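Local atomic coordinates of penicillin binding protein 2X (Streptococcus thermophilus, PDB entry 5U47), a protein that probably cross-links glycan strands of cell wall peptidoglycan during septum formation, as a divisome transpeptidase of the kind that beta-lactam antibiotics inactivate. Residues L377-I382 with E455-P460; M419-T424 with G430-P435; S51-V56 with T201-E206. The protein carries 1 engineered substitution. One frame throughout, in Å; residues are numbered along the deposited sequence.

Contact 1 of 3, residues L377-I382 with E455-P460; sequences LYKFGI and EVIGKP
Pro460 lies across one face of the Tyr378 ring, the two side chains meeting at about a right angle. Its CB sits almost exactly above the middle of the aromatic system, 3.7 Å from the ring centroid and only 4° off the normal, a near-ideal CH-pi contact. The neighbouring CG leans toward one side of the same face and reaches Tyr378 CE1 at 3.7 Å. At the far end of the ring, the phenol is hydrogen-bonded to Ser303 on helix 297-308, which helps hold the face in place. Leu377, the last residue of helix 368-377, comes up beside the proline, its CB 4.1 Å from Pro460 CB.

Lys379 ends this helix in a Schellman motif. Its extended chain carries CE to 3.5 Å from Ile457 O, and the bend at chi4 (-70°) then sets NZ where it reaches a water. That water accepts from Lys379 NZ at 2.9 Å and donates to Ile457 O at 2.7 Å.

With no direct hydrogen bond between the segments, the helix end is held by Pro460, in the loop after strand 456-458, through CH-pi and apolar contact; Lys379 meets the strand itself, its charge linked there through solvent.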
ATOM      1  N   LEU A 377      -3.558  15.313 -16.079  1.00 30.42           N
ATOM      2  CA  LEU A 377      -2.104  15.073 -16.080  1.00 30.35           C
ATOM      3  C   LEU A 377      -1.609  14.557 -14.719  1.00 28.61           C
ATOM      4  O   LEU A 377      -0.661  13.771 -14.654  1.00 25.96           O
ATOM      5  CB  LEU A 377      -1.349  16.340 -16.449  1.00 32.23           C
ATOM      6  CG  LEU A 377      -1.474  16.846 -17.896  1.00 34.18           C
ATOM      7  CD1 LEU A 377      -0.727  18.153 -18.036  1.00 34.63           C
ATOM      8  CD2 LEU A 377      -0.942  15.834 -18.901  1.00 35.49           C
ATOM      9  N   TYR A 378      -2.250  15.037 -13.648  1.00 27.78           N
ATOM     10  CA  TYR A 378      -1.987  14.579 -12.284  1.00 26.91           C
ATOM     11  C   TYR A 378      -2.677  13.214 -12.002  1.00 25.68           C
ATOM     12  O   TYR A 378      -2.517  12.645 -10.919  1.00 24.97           O
ATOM     13  CB  TYR A 378      -2.393  15.634 -11.255  1.00 26.18           C
ATOM     14  CG  TYR A 378      -1.309  16.645 -10.911  1.00 26.67           C
ATOM     15  CD1 TYR A 378      -0.190  16.253 -10.174  1.00 25.80           C
ATOM     16  CD2 TYR A 378      -1.430  18.001 -11.253  1.00 27.75           C
ATOM     17  CE1 TYR A 378       0.791  17.159  -9.815  1.00 26.65           C
ATOM     18  CE2 TYR A 378      -0.448  18.922 -10.904  1.00 27.26           C
ATOM     19  CZ  TYR A 378       0.660  18.500 -10.174  1.00 27.71           C
ATOM     20  OH  TYR A 378       1.660  19.393  -9.812  1.00 28.05           O
ATOM     21  N   LYS A 379      -3.463  12.749 -12.974  1.00 25.38           N
ATOM     22  CA  LYS A 379      -4.124  11.435 -12.977  1.00 26.85           C
ATOM     23  C   LYS A 379      -5.258  11.201 -11.991  1.00 26.45           C
ATOM     24  O   LYS A 379      -5.599  10.031 -11.683  1.00 26.47           O
ATOM     25  CB  LYS A 379      -3.097  10.290 -12.884  1.00 27.37           C
ATOM     26  CG  LYS A 379      -2.142  10.227 -14.062  1.00 29.78           C
ATOM     27  CD  LYS A 379      -1.210   9.032 -13.935  1.00 31.75           C
ATOM     28  CE  LYS A 379      -0.256   8.943 -15.113  1.00 35.40           C
ATOM     29  NZ  LYS A 379      -0.947   8.559 -16.374  1.00 38.50           N
ATOM     30  N   PHE A 380      -5.840  12.280 -11.486  1.00 25.90           N
ATOM     31  CA  PHE A 380      -7.009  12.134 -10.629  1.00 26.32           C
ATOM     32  C   PHE A 380      -8.122  11.463 -11.408  1.00 26.88           C
ATOM     33  O   PHE A 380      -8.247  11.652 -12.631  1.00 25.93           O
ATOM     34  CB  PHE A 380      -7.419  13.463 -10.025  1.00 26.83           C
ATOM     35  CG  PHE A 380      -6.423  13.963  -9.025  1.00 26.43           C
ATOM     36  CD1 PHE A 380      -6.309  13.335  -7.805  1.00 25.51           C
ATOM     37  CD2 PHE A 380      -5.565  15.017  -9.324  1.00 27.12           C
ATOM     38  CE1 PHE A 380      -5.386  13.758  -6.866  1.00 26.67           C
ATOM     39  CE2 PHE A 380      -4.630  15.450  -8.389  1.00 27.64           C
ATOM     40  CZ  PHE A 380      -4.543  14.819  -7.157  1.00 26.87           C
ATOM     41  N   GLY A 381      -8.878  10.612 -10.713  1.00 27.41           N
ATOM     42  CA  GLY A 381      -9.932   9.810 -11.342  1.00 28.55           C
ATOM     43  C   GLY A 381      -9.415   8.490 -11.938  1.00 29.46           C
ATOM     44  O   GLY A 381     -10.201   7.681 -12.433  1.00 30.53           O
ATOM     45  N   ILE A 382      -8.094   8.274 -11.891  1.00 28.44           N
ATOM     46  CA  ILE A 382      -7.487   7.057 -12.410  1.00 29.59           C
ATOM     47  C   ILE A 382      -6.771   6.355 -11.261  1.00 27.23           C
ATOM     48  O   ILE A 382      -5.926   6.963 -10.603  1.00 26.05           O
ATOM     49  CB  ILE A 382      -6.476   7.350 -13.538  1.00 30.41           C
ATOM     50  CG1 ILE A 382      -7.144   8.183 -14.651  1.00 34.44           C
ATOM     51  CG2 ILE A 382      -5.940   6.053 -14.130  1.00 31.74           C
ATOM     52  CD1 ILE A 382      -6.224   8.545 -15.803  1.00 34.89           C
ATOM     53  N   GLU A 455       9.622   4.239 -10.725  1.00 22.33           N
ATOM     54  CA  GLU A 455       8.812   4.213 -11.937  1.00 22.40           C
ATOM     55  C   GLU A 455       8.288   5.614 -12.266  1.00 21.26           C
ATOM     56  O   GLU A 455       7.404   6.135 -11.577  1.00 22.02           O
ATOM     57  CB  GLU A 455       7.652   3.228 -11.762  1.00 23.13           C
ATOM     58  CG  GLU A 455       6.804   3.051 -13.021  1.00 24.48           C
ATOM     59  CD  GLU A 455       5.584   2.141 -12.855  1.00 25.73           C
ATOM     60  OE1 GLU A 455       5.338   1.589 -11.753  1.00 27.19           O
ATOM     61  OE2 GLU A 455       4.851   1.969 -13.866  1.00 27.78           O
ATOM     62  N   VAL A 456       8.817   6.214 -13.335  1.00 21.02           N
ATOM     63  CA  VAL A 456       8.389   7.537 -13.796  1.00 21.55           C
ATOM     64  C   VAL A 456       7.120   7.340 -14.610  1.00 21.96           C
ATOM     65  O   VAL A 456       7.094   6.519 -15.518  1.00 21.05           O
ATOM     66  CB  VAL A 456       9.489   8.203 -14.636  1.00 22.27           C
ATOM     67  CG1 VAL A 456       9.000   9.477 -15.292  1.00 23.11           C
ATOM     68  CG2 VAL A 456      10.748   8.440 -13.785  1.00 23.06           C
ATOM     69  N   ILE A 457       6.073   8.087 -14.291  1.00 22.08           N
ATOM     70  CA  ILE A 457       4.776   7.886 -14.950  1.00 24.15           C
ATOM     71  C   ILE A 457       4.159   9.119 -15.588  1.00 24.80           C
ATOM     72  O   ILE A 457       3.047   9.025 -16.113  1.00 25.42           O
ATOM     73  CB  ILE A 457       3.755   7.260 -13.976  1.00 23.15           C
ATOM     74  CG1 ILE A 457       3.584   8.143 -12.752  1.00 22.90           C
ATOM     75  CG2 ILE A 457       4.220   5.874 -13.562  1.00 23.71           C
ATOM     76  CD1 ILE A 457       2.444   7.716 -11.865  1.00 24.03           C
ATOM     77  N   GLY A 458       4.865  10.256 -15.527  1.00 24.87           N
ATOM     78  CA  GLY A 458       4.388  11.483 -16.137  1.00 26.18           C
ATOM     79  C   GLY A 458       5.133  12.716 -15.683  1.00 27.01           C
ATOM     80  O   GLY A 458       6.066  12.653 -14.865  1.00 25.75           O
ATOM     81  N   LYS A 459       4.725  13.849 -16.236  1.00 28.94           N
ATOM     82  CA  LYS A 459       5.331  15.125 -15.900  1.00 30.70           C
ATOM     83  C   LYS A 459       4.266  16.216 -16.015  1.00 30.33           C
ATOM     84  O   LYS A 459       4.132  16.863 -17.059  1.00 29.64           O
ATOM     85  CB  LYS A 459       6.541  15.407 -16.794  1.00 34.48           C
ATOM     86  CG  LYS A 459       7.245  16.673 -16.346  1.00 39.13           C
ATOM     87  CD  LYS A 459       8.633  16.841 -16.897  1.00 42.05           C
ATOM     88  CE  LYS A 459       9.264  18.081 -16.288  1.00 43.99           C
ATOM     89  NZ  LYS A 459      10.454  18.480 -17.075  1.00 48.48           N
ATOM     90  N   PRO A 460       3.485  16.403 -14.946  1.00 29.20           N
ATOM     91  CA  PRO A 460       2.410  17.382 -14.998  1.00 30.14           C
ATOM     92  C   PRO A 460       2.861  18.848 -15.076  1.00 30.86           C
ATOM     93  O   PRO A 460       2.175  19.641 -15.706  1.00 31.11           O
ATOM     94  CB  PRO A 460       1.615  17.133 -13.712  1.00 29.65           C
ATOM     95  CG  PRO A 460       2.295  16.075 -12.965  1.00 28.75           C
ATOM     96  CD  PRO A 460       3.429  15.537 -13.753  1.00 28.62           C
TER
HETATM   97  O   HOH W   1       1.147   9.907 -17.861  1.00 37.80           O

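Contact 2 of 3, residues M419-T424 with G430-P435; sequences MLRAFT and GIMLEP
Helix 416-427 of the transpeptidase domain is followed closely by the short strand 432-433, and the chain returns past the helix so that Thr424 meets Leu433 and Arg421 meets Met432 and Pro435. The joint turns on one hydroxyl. Thr424 OG1 accepts from Leu433 N at 2.9 Å along a nearly straight bond (170°) and gives its own proton to Arg421 O, one helical turn back, at 2.6 Å. A chi1 of 61°, which places OG1 between the backbone N and the carbonyl carbon, lets the oxygen serve both partners.

Met432 packs against the same carbonyl from another direction. Its CG comes within 3.2 Å of Arg421 O, a tight fit, while SD lies 4.0 Å from Arg421 CG. The aliphatic part of Arg421 crosses Met432 obliquely, and its CB rests 3.9 Å from CD of Pro435. Farther out, the bend at chi3 (59°) turns the guanidinium away from the Glu434 carboxylate and toward the 377-382 loop, where NH1 bonds Ile382 O. A water lying at the guanidinium edge, in its plane, fills the distance left to Glu434: it accepts from Arg421 NH2 at 2.7 Å and donates to Glu434 OE1 at 2.8 Å.

A buried strand amide and a helix carbonyl are thus both served by a single threonine oxygen, so the hydroxyl acts as a relay between helix and strand. The positive charges near Glu434, Arg421 through the water and Arg610 in a long, weak ion pair, would probably favour the ionised carboxylate despite its burial.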
ATOM      1  N   MET A 419      -3.264  11.119  -3.930  1.00 21.90           N
ATOM      2  CA  MET A 419      -2.630  12.328  -3.441  1.00 21.80           C
ATOM      3  C   MET A 419      -1.119  12.146  -3.351  1.00 21.56           C
ATOM      4  O   MET A 419      -0.365  13.024  -3.747  1.00 20.78           O
ATOM      5  CB  MET A 419      -3.205  12.760  -2.084  1.00 23.12           C
ATOM      6  CG  MET A 419      -4.674  13.183  -2.144  1.00 24.20           C
ATOM      7  SD  MET A 419      -5.001  14.556  -3.279  1.00 26.76           S
ATOM      8  CE  MET A 419      -4.074  15.891  -2.534  1.00 26.88           C
ATOM      9  N   LEU A 420      -0.673  11.006  -2.827  1.00 21.81           N
ATOM     10  CA  LEU A 420       0.764  10.742  -2.710  1.00 22.20           C
ATOM     11  C   LEU A 420       1.441  10.784  -4.074  1.00 21.53           C
ATOM     12  O   LEU A 420       2.513  11.363  -4.216  1.00 20.82           O
ATOM     13  CB  LEU A 420       1.030   9.391  -2.022  1.00 21.32           C
ATOM     14  CG  LEU A 420       0.542   9.272  -0.555  1.00 22.11           C
ATOM     15  CD1 LEU A 420       0.785   7.856  -0.040  1.00 22.51           C
ATOM     16  CD2 LEU A 420       1.243  10.279   0.354  1.00 22.09           C
ATOM     17  N   ARG A 421       0.805  10.150  -5.049  1.00 20.83           N
ATOM     18  CA  ARG A 421       1.319  10.108  -6.411  1.00 21.71           C
ATOM     19  C   ARG A 421       1.481  11.545  -6.964  1.00 21.18           C
ATOM     20  O   ARG A 421       2.519  11.884  -7.529  1.00 21.14           O
ATOM     21  CB  ARG A 421       0.369   9.307  -7.290  1.00 21.40           C
ATOM     22  CG  ARG A 421       0.750   9.253  -8.752  1.00 22.40           C
ATOM     23  CD  ARG A 421      -0.218   8.394  -9.562  1.00 23.15           C
ATOM     24  NE  ARG A 421      -1.568   8.916  -9.468  1.00 24.23           N
ATOM     25  CZ  ARG A 421      -2.669   8.360  -9.989  1.00 24.80           C
ATOM     26  NH1 ARG A 421      -3.835   8.944  -9.790  1.00 26.28           N
ATOM     27  NH2 ARG A 421      -2.629   7.245 -10.690  1.00 25.75           N
ATOM     28  N   ALA A 422       0.472  12.379  -6.757  1.00 20.43           N
ATOM     29  CA  ALA A 422       0.497  13.768  -7.231  1.00 22.59           C
ATOM     30  C   ALA A 422       1.598  14.548  -6.530  1.00 24.30           C
ATOM     31  O   ALA A 422       2.327  15.319  -7.179  1.00 23.73           O
ATOM     32  CB  ALA A 422      -0.856  14.432  -7.006  1.00 23.30           C
ATOM     33  N   PHE A 423       1.732  14.330  -5.210  1.00 23.05           N
ATOM     34  CA  PHE A 423       2.771  15.012  -4.442  1.00 22.60           C
ATOM     35  C   PHE A 423       4.187  14.687  -4.932  1.00 23.26           C
ATOM     36  O   PHE A 423       5.087  15.535  -4.820  1.00 22.00           O
ATOM     37  CB  PHE A 423       2.690  14.712  -2.936  1.00 23.31           C
ATOM     38  CG  PHE A 423       1.454  15.256  -2.246  1.00 23.87           C
ATOM     39  CD1 PHE A 423       0.966  16.529  -2.526  1.00 25.32           C
ATOM     40  CD2 PHE A 423       0.839  14.523  -1.244  1.00 24.33           C
ATOM     41  CE1 PHE A 423      -0.154  17.037  -1.852  1.00 26.11           C
ATOM     42  CE2 PHE A 423      -0.279  15.022  -0.574  1.00 24.59           C
ATOM     43  CZ  PHE A 423      -0.774  16.274  -0.887  1.00 24.57           C
ATOM     44  N   THR A 424       4.401  13.490  -5.487  1.00 21.45           N
ATOM     45  CA  THR A 424       5.742  13.161  -5.950  1.00 21.68           C
ATOM     46  C   THR A 424       6.215  14.099  -7.068  1.00 21.83           C
ATOM     47  O   THR A 424       7.406  14.337  -7.169  1.00 22.89           O
ATOM     48  CB  THR A 424       5.922  11.689  -6.433  1.00 21.36           C
ATOM     49  OG1 THR A 424       5.059  11.430  -7.547  1.00 21.85           O
ATOM     50  CG2 THR A 424       5.644  10.725  -5.353  1.00 21.66           C
ATOM     51  N   GLY A 430       8.930  18.071 -10.878  1.00 25.04           N
ATOM     52  CA  GLY A 430       7.832  17.979 -11.825  1.00 25.72           C
ATOM     53  C   GLY A 430       7.536  16.591 -12.360  1.00 25.75           C
ATOM     54  O   GLY A 430       6.515  16.403 -13.003  1.00 27.04           O
ATOM     55  N   ILE A 431       8.405  15.623 -12.049  1.00 25.15           N
ATOM     56  CA  ILE A 431       8.341  14.243 -12.578  1.00 24.70           C
ATOM     57  C   ILE A 431       7.593  13.332 -11.618  1.00 23.19           C
ATOM     58  O   ILE A 431       8.095  12.997 -10.550  1.00 22.30           O
ATOM     59  CB  ILE A 431       9.776  13.701 -12.815  1.00 25.32           C
ATOM     60  CG1 ILE A 431      10.546  14.660 -13.738  1.00 25.89           C
ATOM     61  CG2 ILE A 431       9.759  12.281 -13.387  1.00 25.35           C
ATOM     62  CD1 ILE A 431      12.035  14.418 -13.758  1.00 27.46           C
ATOM     63  N   MET A 432       6.411  12.900 -12.033  1.00 23.58           N
ATOM     64  CA  MET A 432       5.550  12.091 -11.202  1.00 23.71           C
ATOM     65  C   MET A 432       6.038  10.647 -11.176  1.00 22.52           C
ATOM     66  O   MET A 432       6.452  10.090 -12.220  1.00 23.42           O
ATOM     67  CB  MET A 432       4.114  12.180 -11.718  1.00 25.56           C
ATOM     68  CG  MET A 432       3.076  11.766 -10.705  1.00 27.79           C
ATOM     69  SD  MET A 432       1.414  12.366 -11.150  1.00 32.26           S
ATOM     70  CE  MET A 432       1.143  11.233 -12.479  1.00 30.43           C
ATOM     71  N   LEU A 433       5.969  10.056  -9.982  1.00 20.77           N
ATOM     72  CA  LEU A 433       6.402   8.696  -9.717  1.00 20.88           C
ATOM     73  C   LEU A 433       5.252   7.853  -9.220  1.00 20.62           C
ATOM     74  O   LEU A 433       4.313   8.359  -8.586  1.00 19.34           O
ATOM     75  CB  LEU A 433       7.488   8.692  -8.628  1.00 20.74           C
ATOM     76  CG  LEU A 433       8.735   9.547  -8.857  1.00 22.04           C
ATOM     77  CD1 LEU A 433       9.690   9.493  -7.669  1.00 22.29           C
ATOM     78  CD2 LEU A 433       9.457   9.107 -10.111  1.00 22.94           C
ATOM     79  N   GLU A 434       5.323   6.560  -9.521  1.00 20.71           N
ATOM     80  CA  GLU A 434       4.334   5.602  -9.028  1.00 20.63           C
ATOM     81  C   GLU A 434       4.704   5.256  -7.573  1.00 20.30           C
ATOM     82  O   GLU A 434       5.843   4.860  -7.305  1.00 22.01           O
ATOM     83  CB  GLU A 434       4.379   4.345  -9.885  1.00 21.21           C
ATOM     84  CG  GLU A 434       3.406   3.241  -9.497  1.00 22.13           C
ATOM     85  CD  GLU A 434       1.957   3.507  -9.886  1.00 23.67           C
ATOM     86  OE1 GLU A 434       1.560   4.655 -10.207  1.00 23.73           O
ATOM     87  OE2 GLU A 434       1.199   2.525  -9.854  1.00 25.06           O
ATOM     88  N   PRO A 435       3.758   5.401  -6.626  1.00 20.33           N
ATOM     89  CA  PRO A 435       4.056   4.976  -5.275  1.00 19.83           C
ATOM     90  C   PRO A 435       4.325   3.465  -5.277  1.00 19.65           C
ATOM     91  O   PRO A 435       3.667   2.743  -6.031  1.00 20.04           O
ATOM     92  CB  PRO A 435       2.772   5.320  -4.503  1.00 20.30           C
ATOM     93  CG  PRO A 435       2.161   6.419  -5.293  1.00 20.36           C
ATOM     94  CD  PRO A 435       2.422   6.019  -6.709  1.00 21.00           C
TER
HETATM   95  O   HOH W   2      -0.516   5.808 -11.696  1.00 25.11           O

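Contact 3 of 3, residues S51-V56 with T201-E206; sequences SIYAIV and TLLGTE
Thr205 OG1 is held by two groups: it donates to Leu202 O at 2.8 Å and is hydrogen-bonded to the backbone N of Glu194, while the methyl of the same residue faces Ile55 on the strand. The donor sits well out of the Leu202 carbonyl plane, by 40°, so the bond comes to the oxygen from above. With chi1 at 58° the hydroxyl points back into the turn, and CG2 is left to touch Ile55 CD1 at 3.9 Å.

Ile55 puts that one terminal carbon to double use, since CD1 also lies 4.2 Å from Leu202 CD1. It crosses each of these two partners at roughly a right angle. Two residues earlier, on the same side of the strand, Tyr53 receives Leu203 over one ring face. Leu203 CB stands 4.1 Å from the ring centroid, 15° off the normal and displaced toward the rim, a CH-pi contact. The leucine then reaches along the ring to its phenolic end, where CD1 lies 3.5 Å from Tyr53 CZ. Gln104 of the adjacent strand 104-105 binds Leu203 O and gives the turn a further hold on the sheet.

The segment 202-205 is a type II beta turn, and Gly204 at positive phi in its third position is what such turns characteristically have. The turn packs its apolar side chains against strand 42-55, in the region matching the PBP dimerisation domain family.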
ATOM      1  N   SER A  51       0.020 -31.162  16.791  1.00 37.10           N
ATOM      2  CA  SER A  51      -1.065 -31.778  17.532  1.00 38.77           C
ATOM      3  C   SER A  51      -0.737 -33.256  17.630  1.00 40.19           C
ATOM      4  O   SER A  51      -0.454 -33.905  16.603  1.00 37.63           O
ATOM      5  CB  SER A  51      -2.411 -31.601  16.832  1.00 39.75           C
ATOM      6  OG  SER A  51      -2.788 -30.240  16.775  1.00 42.67           O
ATOM      7  N   ILE A  52      -0.792 -33.782  18.857  1.00 40.75           N
ATOM      8  CA  ILE A  52      -0.437 -35.181  19.120  1.00 43.31           C
ATOM      9  C   ILE A  52      -1.663 -36.101  19.051  1.00 43.92           C
ATOM     10  O   ILE A  52      -2.737 -35.768  19.552  1.00 43.40           O
ATOM     11  CB  ILE A  52       0.330 -35.341  20.471  1.00 45.03           C
ATOM     12  CG1 ILE A  52       0.904 -36.757  20.595  1.00 47.34           C
ATOM     13  CG2 ILE A  52      -0.546 -34.992  21.681  1.00 45.93           C
ATOM     14  CD1 ILE A  52       1.789 -36.956  21.813  1.00 48.54           C
ATOM     15  N   TYR A  53      -1.484 -37.253  18.410  1.00 43.47           N
ATOM     16  CA  TYR A  53      -2.537 -38.262  18.272  1.00 45.16           C
ATOM     17  C   TYR A  53      -2.010 -39.625  18.658  1.00 44.45           C
ATOM     18  O   TYR A  53      -0.803 -39.870  18.618  1.00 44.04           O
ATOM     19  CB  TYR A  53      -3.042 -38.337  16.830  1.00 45.20           C
ATOM     20  CG  TYR A  53      -3.680 -37.065  16.353  1.00 45.07           C
ATOM     21  CD1 TYR A  53      -2.900 -36.030  15.830  1.00 44.40           C
ATOM     22  CD2 TYR A  53      -5.057 -36.891  16.413  1.00 44.69           C
ATOM     23  CE1 TYR A  53      -3.476 -34.849  15.395  1.00 44.84           C
ATOM     24  CE2 TYR A  53      -5.643 -35.715  15.977  1.00 46.18           C
ATOM     25  CZ  TYR A  53      -4.848 -34.691  15.470  1.00 45.91           C
ATOM     26  OH  TYR A  53      -5.425 -33.515  15.035  1.00 45.31           O
ATOM     27  N   ALA A  54      -2.928 -40.510  19.027  1.00 45.62           N
ATOM     28  CA  ALA A  54      -2.586 -41.883  19.397  1.00 46.43           C
ATOM     29  C   ALA A  54      -3.536 -42.836  18.681  1.00 46.74           C
ATOM     30  O   ALA A  54      -4.751 -42.730  18.834  1.00 47.89           O
ATOM     31  CB  ALA A  54      -2.663 -42.069  20.914  1.00 47.67           C
ATOM     32  N   ILE A  55      -2.985 -43.724  17.854  1.00 46.10           N
ATOM     33  CA  ILE A  55      -3.804 -44.712  17.165  1.00 48.15           C
ATOM     34  C   ILE A  55      -3.922 -45.930  18.086  1.00 48.06           C
ATOM     35  O   ILE A  55      -2.911 -46.565  18.415  1.00 45.73           O
ATOM     36  CB  ILE A  55      -3.222 -45.114  15.801  1.00 48.15           C
ATOM     37  CG1 ILE A  55      -3.287 -43.922  14.842  1.00 47.58           C
ATOM     38  CG2 ILE A  55      -3.994 -46.313  15.233  1.00 49.45           C
ATOM     39  CD1 ILE A  55      -2.680 -44.207  13.484  1.00 48.83           C
ATOM     40  N   VAL A  56      -5.156 -46.231  18.493  1.00 49.53           N
ATOM     41  CA  VAL A  56      -5.442 -47.351  19.418  1.00 51.38           C
ATOM     42  C   VAL A  56      -6.138 -48.547  18.775  1.00 53.53           C
ATOM     43  O   VAL A  56      -6.279 -49.588  19.426  1.00 56.09           O
ATOM     44  CB  VAL A  56      -6.308 -46.881  20.619  1.00 52.81           C
ATOM     45  CG1 VAL A  56      -5.543 -45.864  21.463  1.00 52.09           C
ATOM     46  CG2 VAL A  56      -7.656 -46.307  20.160  1.00 52.33           C
ATOM     47  N   THR A 201      -9.507 -39.783   7.313  1.00 59.16           N
ATOM     48  CA  THR A 201      -8.060 -39.584   7.356  1.00 55.84           C
ATOM     49  C   THR A 201      -7.452 -39.742   8.756  1.00 53.26           C
ATOM     50  O   THR A 201      -7.934 -39.140   9.707  1.00 54.70           O
ATOM     51  CB  THR A 201      -7.708 -38.166   6.847  1.00 55.23           C
ATOM     52  OG1 THR A 201      -8.238 -37.992   5.533  1.00 56.77           O
ATOM     53  CG2 THR A 201      -6.208 -37.946   6.803  1.00 54.49           C
ATOM     54  N   LEU A 202      -6.399 -40.557   8.865  1.00 51.66           N
ATOM     55  CA  LEU A 202      -5.659 -40.748  10.116  1.00 50.44           C
ATOM     56  C   LEU A 202      -4.557 -39.703  10.097  1.00 48.44           C
ATOM     57  O   LEU A 202      -3.721 -39.708   9.203  1.00 48.01           O
ATOM     58  CB  LEU A 202      -5.043 -42.145  10.198  1.00 51.30           C
ATOM     59  CG  LEU A 202      -6.001 -43.339  10.135  1.00 54.09           C
ATOM     60  CD1 LEU A 202      -5.228 -44.645  10.229  1.00 54.42           C
ATOM     61  CD2 LEU A 202      -7.044 -43.261  11.243  1.00 56.07           C
ATOM     62  N   LEU A 203      -4.557 -38.801  11.073  1.00 47.20           N
ATOM     63  CA  LEU A 203      -3.580 -37.716  11.099  1.00 45.40           C
ATOM     64  C   LEU A 203      -2.205 -38.139  11.632  1.00 44.50           C
ATOM     65  O   LEU A 203      -2.087 -39.051  12.466  1.00 42.92           O
ATOM     66  CB  LEU A 203      -4.142 -36.525  11.878  1.00 46.62           C
ATOM     67  CG  LEU A 203      -5.417 -35.906  11.279  1.00 47.55           C
ATOM     68  CD1 LEU A 203      -6.031 -34.891  12.229  1.00 48.42           C
ATOM     69  CD2 LEU A 203      -5.154 -35.275   9.914  1.00 47.93           C
ATOM     70  N   GLY A 204      -1.170 -37.483  11.099  1.00 42.12           N
ATOM     71  CA  GLY A 204       0.218 -37.737  11.481  1.00 42.66           C
ATOM     72  C   GLY A 204       0.902 -38.926  10.820  1.00 45.10           C
ATOM     73  O   GLY A 204       2.091 -39.144  11.039  1.00 45.63           O
ATOM     74  N   THR A 205       0.168 -39.654   9.979  1.00 45.95           N
ATOM     75  CA  THR A 205       0.668 -40.867   9.317  1.00 48.81           C
ATOM     76  C   THR A 205       1.223 -40.686   7.903  1.00 49.62           C
ATOM     77  O   THR A 205       1.744 -41.641   7.330  1.00 50.02           O
ATOM     78  CB  THR A 205      -0.481 -41.896   9.195  1.00 49.90           C
ATOM     79  OG1 THR A 205      -1.574 -41.315   8.452  1.00 51.21           O
ATOM     80  CG2 THR A 205      -0.948 -42.324  10.557  1.00 50.41           C
ATOM     81  N   GLU A 206       1.046 -39.486   7.351  1.00 51.12           N
ATOM     82  CA  GLU A 206       1.482 -39.106   5.983  1.00 53.21           C
ATOM     83  C   GLU A 206       2.783 -39.626   5.455  1.00 51.51           C
ATOM     84  O   GLU A 206       3.772 -39.738   6.179  1.00 50.58           O
ATOM     85  CB  GLU A 206       1.685 -37.572   5.838  1.00 53.60           C
ATOM     86  CG  GLU A 206       0.576 -36.708   6.324  1.00 57.09           C
ATOM     87  CD  GLU A 206       0.594 -36.547   7.825  1.00 59.49           C
ATOM     88  OE1 GLU A 206       1.342 -35.687   8.326  1.00 65.54           O
ATOM     89  OE2 GLU A 206      -0.167 -37.276   8.491  1.00 57.97           O
TER

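How the contacts relate
Contacts 1 and 2 are adjoining parts of the transpeptidase domain, with centres about 7 Å apart and contact 2 nested within the loop that contact 1 closes. Strands 456-458 and 432-433 pair antiparallel between them, through probable backbone hydrogen bonds joining Met432 to Ile457 and Gly458. Contact 2 is the more buried and relies on direct hydrogen bonding as well as packing; contact 1, partly buried, is mainly apolar. Each adds one water bridge at a charged side chain. Contact 3 stands apart in the dimerisation domain, its centre about 58 Å from that of contact 1; also partly buried, it has no hydrogen bond across it and rests on apolar and CH-pi contact.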